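PDB 6SKY: Serine/threonine-protein kinase Tel1 from Chaetomium thermophilum, which probably acts as a DNA damage sensor, a serine/threonine protein kinase that activates checkpoint signalling after genotoxic stress by phosphorylating [ST]-Q sites. Local coordinates for residues L2200-L2214 and M2226-S2240. Residues are numbered along the deposited sequence; the frame is centred on the assembly and turned at random.
Sequences LSVDAAIKMEAANAL and MLQAIDKDSSLKKQS
Met2226 fits as a knob into the hole framed by Lys2207, Ala2210, Ala2211 and Leu2214. Its CG lies anti to the backbone N (chi1 -151°) and the chain runs on extended, which carries CE to 3.5 Å from Ala2210 CB, while SD meets Leu2214 CD1 at 3.8 Å, the two side chains crossing at about a right angle. Two of the four residues framing the hollow are alanines, which leaves room for the long Met2226 side chain; Leu2227 brings CD2 against Ala2211 CB, and the same methyl also reaches the methyl end of Met2208. One turn further along, Ile2230 pushes CD1 against the backbone between Lys2207 and Met2208, 3.5 Å from Met2208 N, and the Ile2230 and Lys2207 side chains slide past each other in opposite directions, Ile2230 CG1 lying by Lys2207 CB.

These contacts join two consecutive, nearly antiparallel helices, their segment axes 9.5 Å apart at 164°, a helical hairpin within the FAT domain, whose family belongs to the TPR clan and which is part of the alpha-solenoid region. Helix 2245-2259 covers the Met2208 and Leu2227 side, and Leu2214 also packs on Leu1939 of the second subunit.

Beyond helix 2226-2232 the chain folds back over the start of helix 2203-2214. There Leu2236 CD2 packs on Ala2204 CB at 3.7 Å, and Gln2239, bent at chi2, lays its side chain over the Ser2201 backbone, CG 3.4 Å from Ser2201 O, its amide end facing the Asp2203 carboxylate and the start of the helix at Ala2204. An alanine in place of Gln2239 would probably open a gap over Ser2201 O and Ala2204 CB. Next to it, Ser2240 OG donates a hydrogen bond of 3.3 Å to Ser2201 O, arriving from above the carbonyl plane, 61° out of it.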
loop_
_atom_site.group_PDB
_atom_site.type_symbol
_atom_site.label_atom_id
_atom_site.label_comp_id
_atom_site.label_asym_id
_atom_site.label_seq_id
_atom_site.Cartn_x
_atom_site.Cartn_y
_atom_site.Cartn_z
ATOM N N LEU A 2200 -10.759 35.329 -17.869
ATOM C CA LEU A 2200 -11.447 34.239 -17.197
ATOM C C LEU A 2200 -10.928 34.088 -15.777
ATOM O O LEU A 2200 -9.733 34.251 -15.522
ATOM C CB LEU A 2200 -11.257 32.923 -17.949
ATOM C CG LEU A 2200 -11.858 32.817 -19.340
ATOM C CD1 LEU A 2200 -11.381 31.554 -19.984
ATOM C CD2 LEU A 2200 -13.347 32.819 -19.245
ATOM N N SER A 2201 -11.826 33.767 -14.859
ATOM C CA SER A 2201 -11.477 33.488 -13.472
ATOM C C SER A 2201 -11.744 32.008 -13.242
ATOM O O SER A 2201 -12.861 31.611 -12.920
ATOM C CB SER A 2201 -12.274 34.349 -12.525
ATOM O OG SER A 2201 -12.098 35.719 -12.824
ATOM N N VAL A 2202 -10.714 31.189 -13.423
ATOM C CA VAL A 2202 -10.868 29.749 -13.280
ATOM C C VAL A 2202 -9.789 29.182 -12.374
ATOM O O VAL A 2202 -9.461 27.998 -12.461
ATOM C CB VAL A 2202 -10.837 29.046 -14.646
ATOM C CG1 VAL A 2202 -12.059 29.400 -15.450
ATOM C CG2 VAL A 2202 -9.585 29.421 -15.389
ATOM N N ASP A 2203 -9.228 30.008 -11.497
ATOM C CA ASP A 2203 -8.141 29.521 -10.658
ATOM C C ASP A 2203 -8.637 28.684 -9.492
ATOM O O ASP A 2203 -7.938 27.763 -9.067
ATOM C CB ASP A 2203 -7.310 30.689 -10.143
ATOM C CG ASP A 2203 -8.160 31.834 -9.683
ATOM O OD1 ASP A 2203 -9.180 32.104 -10.343
ATOM O OD2 ASP A 2203 -7.816 32.463 -8.661
ATOM N N ALA A 2204 -9.831 28.967 -8.974
ATOM C CA ALA A 2204 -10.318 28.236 -7.811
ATOM C C ALA A 2204 -10.676 26.800 -8.160
ATOM O O ALA A 2204 -10.322 25.876 -7.426
ATOM C CB ALA A 2204 -11.515 28.953 -7.209
ATOM N N ALA A 2205 -11.356 26.584 -9.284
ATOM C CA ALA A 2205 -11.717 25.225 -9.675
ATOM C C ALA A 2205 -10.493 24.417 -10.077
ATOM O O ALA A 2205 -10.406 23.218 -9.789
ATOM C CB ALA A 2205 -12.726 25.267 -10.811
ATOM N N ILE A 2206 -9.518 25.060 -10.709
ATOM C CA ILE A 2206 -8.319 24.354 -11.132
ATOM C C ILE A 2206 -7.437 24.025 -9.935
ATOM O O ILE A 2206 -6.850 22.936 -9.855
ATOM C CB ILE A 2206 -7.583 25.187 -12.189
ATOM C CG1 ILE A 2206 -8.380 25.173 -13.489
ATOM C CG2 ILE A 2206 -6.206 24.658 -12.410
ATOM C CD1 ILE A 2206 -7.822 26.037 -14.552
ATOM N N LYS A 2207 -7.362 24.930 -8.962
ATOM C CA LYS A 2207 -6.605 24.626 -7.757
ATOM C C LYS A 2207 -7.313 23.589 -6.901
ATOM O O LYS A 2207 -6.650 22.779 -6.245
ATOM C CB LYS A 2207 -6.339 25.902 -6.973
ATOM C CG LYS A 2207 -5.285 26.772 -7.619
ATOM C CD LYS A 2207 -4.955 27.986 -6.781
ATOM C CE LYS A 2207 -6.154 28.895 -6.631
ATOM N NZ LYS A 2207 -5.855 30.103 -5.826
ATOM N N MET A 2208 -8.641 23.555 -6.922
ATOM C CA MET A 2208 -9.336 22.484 -6.224
ATOM C C MET A 2208 -9.117 21.141 -6.898
ATOM O O MET A 2208 -9.029 20.116 -6.219
ATOM C CB MET A 2208 -10.818 22.791 -6.131
ATOM C CG MET A 2208 -11.615 21.668 -5.529
ATOM S SD MET A 2208 -13.175 22.245 -4.889
ATOM C CE MET A 2208 -12.598 23.709 -4.060
ATOM N N GLU A 2209 -9.012 21.117 -8.224
ATOM C CA GLU A 2209 -8.669 19.869 -8.895
ATOM C C GLU A 2209 -7.263 19.412 -8.531
ATOM O O GLU A 2209 -7.020 18.215 -8.339
ATOM C CB GLU A 2209 -8.812 20.030 -10.401
ATOM C CG GLU A 2209 -8.433 18.799 -11.181
ATOM C CD GLU A 2209 -9.061 17.537 -10.620
ATOM O OE1 GLU A 2209 -10.270 17.564 -10.297
ATOM O OE2 GLU A 2209 -8.344 16.517 -10.498
ATOM N N ALA A 2210 -6.324 20.349 -8.427
ATOM C CA ALA A 2210 -4.978 19.984 -7.997
ATOM C C ALA A 2210 -4.979 19.419 -6.583
ATOM O O ALA A 2210 -4.276 18.442 -6.291
ATOM C CB ALA A 2210 -4.061 21.193 -8.089
ATOM N N ALA A 2211 -5.762 20.022 -5.690
ATOM C CA ALA A 2211 -5.868 19.501 -4.335
ATOM C C ALA A 2211 -6.480 18.110 -4.321
ATOM O O ALA A 2211 -6.086 17.262 -3.519
ATOM C CB ALA A 2211 -6.684 20.451 -3.471
ATOM N N ASN A 2212 -7.449 17.855 -5.197
ATOM C CA ASN A 2212 -8.033 16.520 -5.280
ATOM C C ASN A 2212 -7.012 15.493 -5.734
ATOM O O ASN A 2212 -6.970 14.374 -5.216
ATOM C CB ASN A 2212 -9.221 16.525 -6.227
ATOM C CG ASN A 2212 -10.465 17.031 -5.582
ATOM O OD1 ASN A 2212 -10.673 16.837 -4.397
ATOM N ND2 ASN A 2212 -11.311 17.678 -6.359
ATOM N N ALA A 2213 -6.179 15.851 -6.707
ATOM C CA ALA A 2213 -5.124 14.943 -7.139
ATOM C C ALA A 2213 -4.163 14.632 -5.998
ATOM O O ALA A 2213 -3.818 13.468 -5.756
ATOM C CB ALA A 2213 -4.381 15.540 -8.326
ATOM N N LEU A 2214 -3.728 15.666 -5.274
ATOM C CA LEU A 2214 -2.859 15.451 -4.118
ATOM C C LEU A 2214 -3.503 14.520 -3.103
ATOM O O LEU A 2214 -2.879 13.565 -2.642
ATOM C CB LEU A 2214 -2.509 16.779 -3.460
ATOM C CG LEU A 2214 -1.458 17.620 -4.165
ATOM C CD1 LEU A 2214 -1.220 18.898 -3.415
ATOM C CD2 LEU A 2214 -0.195 16.836 -4.294
ATOM N N MET A 2226 -3.528 23.426 0.515
ATOM C CA MET A 2226 -3.947 23.983 -0.762
ATOM C C MET A 2226 -5.391 24.458 -0.722
ATOM O O MET A 2226 -5.709 25.543 -1.224
ATOM C CB MET A 2226 -3.748 22.930 -1.840
ATOM C CG MET A 2226 -3.480 23.478 -3.187
ATOM S SD MET A 2226 -2.678 22.284 -4.237
ATOM C CE MET A 2226 -2.536 23.285 -5.701
ATOM N N LEU A 2227 -6.282 23.672 -0.120
ATOM C CA LEU A 2227 -7.674 24.096 -0.013
ATOM C C LEU A 2227 -7.819 25.310 0.887
ATOM O O LEU A 2227 -8.619 26.205 0.606
ATOM C CB LEU A 2227 -8.539 22.957 0.504
ATOM C CG LEU A 2227 -8.834 21.771 -0.397
ATOM C CD1 LEU A 2227 -9.652 20.796 0.365
ATOM C CD2 LEU A 2227 -9.559 22.220 -1.622
ATOM N N GLN A 2228 -7.066 25.362 1.983
ATOM C CA GLN A 2228 -7.134 26.531 2.851
ATOM C C GLN A 2228 -6.600 27.774 2.163
ATOM O O GLN A 2228 -7.080 28.878 2.427
ATOM C CB GLN A 2228 -6.368 26.275 4.136
ATOM C CG GLN A 2228 -7.046 25.322 5.068
ATOM C CD GLN A 2228 -6.158 24.905 6.190
ATOM O OE1 GLN A 2228 -4.946 25.025 6.104
ATOM N NE2 GLN A 2228 -6.749 24.419 7.259
ATOM N N ALA A 2229 -5.607 27.624 1.290
ATOM C CA ALA A 2229 -5.149 28.762 0.504
ATOM C C ALA A 2229 -6.212 29.217 -0.484
ATOM O O ALA A 2229 -6.379 30.418 -0.704
ATOM C CB ALA A 2229 -3.861 28.408 -0.222
ATOM N N ILE A 2230 -6.921 28.277 -1.109
ATOM C CA ILE A 2230 -8.054 28.659 -1.953
ATOM C C ILE A 2230 -9.065 29.455 -1.149
ATOM O O ILE A 2230 -9.614 30.450 -1.624
ATOM C CB ILE A 2230 -8.724 27.424 -2.578
ATOM C CG1 ILE A 2230 -7.783 26.688 -3.504
ATOM C CG2 ILE A 2230 -9.932 27.825 -3.357
ATOM C CD1 ILE A 2230 -8.386 25.440 -4.003
ATOM N N ASP A 2231 -9.344 29.017 0.073
ATOM C CA ASP A 2231 -10.379 29.679 0.857
ATOM C C ASP A 2231 -9.930 31.036 1.368
ATOM O O ASP A 2231 -10.755 31.937 1.536
ATOM C CB ASP A 2231 -10.800 28.798 2.024
ATOM C CG ASP A 2231 -11.704 29.519 2.985
ATOM O OD1 ASP A 2231 -12.708 30.102 2.531
ATOM O OD2 ASP A 2231 -11.416 29.509 4.198
ATOM N N LYS A 2232 -8.636 31.204 1.623
ATOM C CA LYS A 2232 -8.149 32.458 2.185
ATOM C C LYS A 2232 -8.123 33.559 1.135
ATOM O O LYS A 2232 -8.829 34.564 1.256
ATOM C CB LYS A 2232 -6.763 32.244 2.785
ATOM C CG LYS A 2232 -6.053 33.507 3.179
ATOM C CD LYS A 2232 -4.608 33.209 3.520
ATOM C CE LYS A 2232 -3.815 34.480 3.760
ATOM N NZ LYS A 2232 -2.366 34.193 3.950
ATOM N N ASP A 2233 -7.328 33.381 0.086
ATOM C CA ASP A 2233 -7.137 34.411 -0.930
ATOM C C ASP A 2233 -7.709 33.911 -2.252
ATOM O O ASP A 2233 -6.994 33.388 -3.104
ATOM C CB ASP A 2233 -5.652 34.779 -1.064
ATOM C CG ASP A 2233 -5.438 36.119 -1.753
ATOM O OD1 ASP A 2233 -5.440 37.155 -1.056
ATOM O OD2 ASP A 2233 -5.269 36.138 -2.990
ATOM N N SER A 2234 -9.012 34.099 -2.420
ATOM C CA SER A 2234 -9.704 33.859 -3.679
ATOM C C SER A 2234 -11.119 34.391 -3.539
ATOM O O SER A 2234 -11.680 34.405 -2.440
ATOM C CB SER A 2234 -9.723 32.374 -4.058
ATOM O OG SER A 2234 -9.844 32.206 -5.458
ATOM N N SER A 2235 -11.680 34.840 -4.653
ATOM C CA SER A 2235 -13.001 35.459 -4.674
ATOM C C SER A 2235 -13.949 34.485 -5.364
ATOM O O SER A 2235 -14.179 34.570 -6.568
ATOM C CB SER A 2235 -12.959 36.810 -5.380
ATOM O OG SER A 2235 -14.180 37.510 -5.223
ATOM N N LEU A 2236 -14.513 33.567 -4.584
ATOM C CA LEU A 2236 -15.354 32.508 -5.128
ATOM C C LEU A 2236 -16.655 33.019 -5.719
ATOM O O LEU A 2236 -17.442 32.208 -6.215
ATOM C CB LEU A 2236 -15.655 31.481 -4.041
ATOM C CG LEU A 2236 -14.426 30.927 -3.331
ATOM C CD1 LEU A 2236 -14.839 29.892 -2.329
ATOM C CD2 LEU A 2236 -13.467 30.343 -4.332
ATOM N N LYS A 2237 -16.908 34.324 -5.678
ATOM C CA LYS A 2237 -18.115 34.895 -6.263
ATOM C C LYS A 2237 -17.890 35.270 -7.724
ATOM O O LYS A 2237 -18.648 34.855 -8.606
ATOM C CB LYS A 2237 -18.557 36.114 -5.450
ATOM C CG LYS A 2237 -18.722 35.826 -3.967
ATOM C CD LYS A 2237 -18.915 37.105 -3.167
ATOM C CE LYS A 2237 -18.863 36.825 -1.674
ATOM N NZ LYS A 2237 -18.922 38.074 -0.872
ATOM N N LYS A 2238 -16.847 36.051 -7.992
ATOM C CA LYS A 2238 -16.497 36.448 -9.352
ATOM C C LYS A 2238 -15.602 35.366 -9.943
ATOM O O LYS A 2238 -14.377 35.467 -9.965
ATOM C CB LYS A 2238 -15.825 37.812 -9.348
ATOM C CG LYS A 2238 -16.703 38.889 -8.736
ATOM C CD LYS A 2238 -16.006 40.235 -8.661
ATOM C CE LYS A 2238 -16.898 41.254 -7.972
ATOM N NZ LYS A 2238 -16.208 42.551 -7.741
ATOM N N GLN A 2239 -16.243 34.309 -10.435
ATOM C CA GLN A 2239 -15.525 33.106 -10.840
ATOM C C GLN A 2239 -16.381 32.342 -11.831
ATOM O O GLN A 2239 -17.438 31.832 -11.457
ATOM C CB GLN A 2239 -15.218 32.237 -9.623
ATOM C CG GLN A 2239 -13.973 31.392 -9.725
ATOM C CD GLN A 2239 -12.761 32.092 -9.167
ATOM O OE1 GLN A 2239 -12.866 33.167 -8.598
ATOM N NE2 GLN A 2239 -11.603 31.485 -9.327
ATOM N N SER A 2240 -15.945 32.269 -13.083
ATOM C CA SER A 2240 -16.531 31.304 -13.996
ATOM C C SER A 2240 -16.096 29.904 -13.585
ATOM O O SER A 2240 -15.083 29.726 -12.907
ATOM C CB SER A 2240 -16.121 31.606 -15.430
ATOM O OG SER A 2240 -14.845 32.205 -15.462
#